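Local coordinates for protein Dye-decolorizing peroxidase Tfu_3078 (Thermobifida fusca, PDB 5FW4) that uses heme b to catalyse the hydrogen peroxide-driven oxidation of many compounds, anthraquinone dyes above all, although its physiological substrate is not known, at residues N96-R101 and A153-E157. Residue numbers count along the deposited sequence, not the author numbering.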
ATOM      1  N   ASN A  96     -19.712 -25.382 -15.996  1.00 46.02           N
ATOM      2  CA  ASN A  96     -20.059 -25.908 -17.330  1.00 46.37           C
ATOM      3  C   ASN A  96     -19.509 -25.028 -18.443  1.00 44.72           C
ATOM      4  O   ASN A  96     -19.709 -23.812 -18.406  1.00 42.25           O
ATOM      5  CB  ASN A  96     -21.581 -25.972 -17.496  1.00 48.39           C
ATOM      6  CG  ASN A  96     -22.231 -26.989 -16.573  1.00 50.70           C
ATOM      7  OD1 ASN A  96     -22.878 -26.617 -15.594  1.00 52.52           O
ATOM      8  ND2 ASN A  96     -22.056 -28.278 -16.875  1.00 49.41           N
ATOM      9  N   PRO A  97     -18.847 -25.635 -19.458  1.00 45.49           N
ATOM     10  CA  PRO A  97     -18.185 -24.886 -20.537  1.00 43.54           C
ATOM     11  C   PRO A  97     -19.030 -23.781 -21.141  1.00 43.06           C
ATOM     12  O   PRO A  97     -18.530 -22.708 -21.433  1.00 41.22           O
ATOM     13  CB  PRO A  97     -17.900 -25.950 -21.599  1.00 44.69           C
ATOM     14  CG  PRO A  97     -17.882 -27.246 -20.882  1.00 45.59           C
ATOM     15  CD  PRO A  97     -18.645 -27.092 -19.593  1.00 46.58           C
ATOM     16  N   ASP A  98     -20.316 -24.044 -21.314  1.00 44.67           N
ATOM     17  CA  ASP A  98     -21.196 -23.105 -21.992  1.00 44.86           C
ATOM     18  C   ASP A  98     -21.461 -21.821 -21.190  1.00 40.08           C
ATOM     19  O   ASP A  98     -21.278 -20.726 -21.704  1.00 38.08           O
ATOM     20  CB  ASP A  98     -22.474 -23.835 -22.356  1.00 49.25           C
ATOM     21  CG  ASP A  98     -22.182 -25.100 -23.138  1.00 54.25           C
ATOM     22  OD1 ASP A  98     -21.791 -24.987 -24.324  1.00 57.40           O
ATOM     23  OD2 ASP A  98     -22.275 -26.199 -22.548  1.00 58.05           O
ATOM     24  N   THR A  99     -21.883 -21.950 -19.938  1.00 37.75           N
ATOM     25  CA  THR A  99     -21.994 -20.779 -19.061  1.00 36.49           C
ATOM     26  C   THR A  99     -20.608 -20.187 -18.743  1.00 33.82           C
ATOM     27  O   THR A  99     -20.486 -18.995 -18.551  1.00 32.30           O
ATOM     28  CB  THR A  99     -22.690 -21.100 -17.727  1.00 36.76           C
ATOM     29  OG1 THR A  99     -22.108 -22.276 -17.145  1.00 35.83           O
ATOM     30  CG2 THR A  99     -24.198 -21.296 -17.945  1.00 38.93           C
ATOM     31  N   ALA A 100     -19.580 -21.032 -18.680  1.00 33.72           N
ATOM     32  CA  ALA A 100     -18.212 -20.565 -18.439  1.00 33.02           C
ATOM     33  C   ALA A 100     -17.843 -19.597 -19.570  1.00 33.96           C
ATOM     34  O   ALA A 100     -17.469 -18.446 -19.324  1.00 33.00           O
ATOM     35  CB  ALA A 100     -17.238 -21.732 -18.388  1.00 32.69           C
ATOM     36  N   ARG A 101     -18.012 -20.060 -20.803  1.00 35.10           N
ATOM     37  CA  ARG A 101     -17.647 -19.279 -21.974  1.00 36.88           C
ATOM     38  C   ARG A 101     -18.486 -17.985 -22.117  1.00 37.08           C
ATOM     39  O   ARG A 101     -17.961 -16.953 -22.529  1.00 36.32           O
ATOM     40  CB  ARG A 101     -17.730 -20.164 -23.235  1.00 38.17           C
ATOM     41  CG  ARG A 101     -17.150 -19.532 -24.485  1.00 39.98           C
ATOM     42  CD  ARG A 101     -17.271 -20.411 -25.719  1.00 42.78           C
ATOM     43  NE  ARG A 101     -16.387 -21.581 -25.698  1.00 44.38           N
ATOM     44  CZ  ARG A 101     -15.168 -21.657 -26.255  1.00 44.96           C
ATOM     45  NH1 ARG A 101     -14.625 -20.628 -26.913  1.00 45.06           N
ATOM     46  NH2 ARG A 101     -14.484 -22.792 -26.160  1.00 44.81           N
ATOM     47  N   ALA A 153     -11.841 -24.364 -18.228  1.00 34.04           N
ATOM     48  CA  ALA A 153     -13.246 -24.085 -17.927  1.00 35.01           C
ATOM     49  C   ALA A 153     -14.129 -24.030 -19.151  1.00 34.24           C
ATOM     50  O   ALA A 153     -15.240 -24.514 -19.117  1.00 35.57           O
ATOM     51  CB  ALA A 153     -13.381 -22.784 -17.155  1.00 33.87           C
ATOM     52  N   ILE A 154     -13.652 -23.402 -20.223  1.00 34.28           N
ATOM     53  CA  ILE A 154     -14.489 -23.220 -21.410  1.00 34.62           C
ATOM     54  C   ILE A 154     -14.327 -24.363 -22.434  1.00 36.81           C
ATOM     55  O   ILE A 154     -14.878 -24.306 -23.535  1.00 38.66           O
ATOM     56  CB  ILE A 154     -14.301 -21.800 -22.019  1.00 33.85           C
ATOM     57  CG1 ILE A 154     -12.900 -21.613 -22.639  1.00 33.07           C
ATOM     58  CG2 ILE A 154     -14.578 -20.744 -20.958  1.00 32.07           C
ATOM     59  CD1 ILE A 154     -12.825 -20.445 -23.583  1.00 33.13           C
ATOM     60  N   ASP A 155     -13.598 -25.407 -22.037  1.00 37.15           N
ATOM     61  CA  ASP A 155     -13.409 -26.616 -22.833  1.00 40.02           C
ATOM     62  C   ASP A 155     -12.692 -26.252 -24.127  1.00 40.09           C
ATOM     63  O   ASP A 155     -13.113 -26.635 -25.209  1.00 40.68           O
ATOM     64  CB  ASP A 155     -14.764 -27.318 -23.088  1.00 42.03           C
ATOM     65  CG  ASP A 155     -14.631 -28.630 -23.867  1.00 44.30           C
ATOM     66  OD1 ASP A 155     -13.571 -29.289 -23.784  1.00 45.20           O
ATOM     67  OD2 ASP A 155     -15.609 -29.004 -24.554  1.00 43.81           O
ATOM     68  N   ALA A 156     -11.602 -25.505 -24.003  1.00 39.60           N
ATOM     69  CA  ALA A 156     -10.890 -25.001 -25.173  1.00 39.47           C
ATOM     70  C   ALA A 156      -9.402 -25.321 -25.083  1.00 40.07           C
ATOM     71  O   ALA A 156      -8.572 -24.488 -25.442  1.00 40.25           O
ATOM     72  CB  ALA A 156     -11.102 -23.496 -25.304  1.00 38.94           C
ATOM     73  N   GLU A 157      -9.066 -26.516 -24.600  1.00 41.56           N
ATOM     74  CA  GLU A 157      -7.662 -26.923 -24.453  1.00 42.46           C
ATOM     75  C   GLU A 157      -6.937 -26.999 -25.803  1.00 43.74           C
ATOM     76  O   GLU A 157      -5.719 -26.753 -25.874  1.00 42.51           O
ATOM     77  CB  GLU A 157      -7.554 -28.252 -23.707  1.00 44.07           C
ATOM     78  CG  GLU A 157      -7.768 -28.156 -22.201  1.00 46.14           C
ATOM     79  CD  GLU A 157      -6.637 -27.432 -21.482  1.00 48.14           C
ATOM     80  OE1 GLU A 157      -5.764 -26.837 -22.159  1.00 49.00           O
ATOM     81  OE2 GLU A 157      -6.616 -27.446 -20.234  1.00 50.00           O
TER
HETATM   82  O   HOH W   1     -17.908 -23.254 -24.386  1.00 44.53           O
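A single water joins the two segments through three bonds: it accepts a short one from Arg101 NE (NE to water O 2.6 Å) and donates weaker ones to Pro97 O (3.1 Å) and Ile154 O (3.3 Å). The carbonyl of Ile154 also receives a weak direct bond from Arg101, NH2 to O 3.1 Å with an angle of 135° at the hydrogen, so guanidinium and water share one acceptor. NH1 of the same side chain bonds to Ile428 O, near the C-terminus of the chain. Ile154 lays CD1 over one face of the guanidinium, 3.8 Å from Arg101 CZ, and sets CG2 3.8 Å from Ala100 CB. The nearest CA atoms across the segments, those of Pro97 and Ile154, are 4.1 Å apart. Here Pro97 CA makes a CA-H...O contact with Ala153 O (3.3 Å, 151° at the hydrogen), and Pro97 CB packs 3.7 Å from Asp155 CB. Ala100 CB, directed toward the other segment, lies 4.2 Å from Ala153 CB, and both alanines also touch Leu89 of strand 81-89. Asp155, with positive phi (62°), is the C-prime residue of a Schellman motif, in which Asp155 N bonds to Ser152 O and Ala156 N to a carbonyl of the helix's last turn. The contact thus sets the first turn of helix 97-120 against the Schellman C-terminus of helix 148-153, away from the heme, in the N-terminal ferredoxin-like alpha+beta half of the dimeric alpha-beta barrel fold of DyP-type peroxidases.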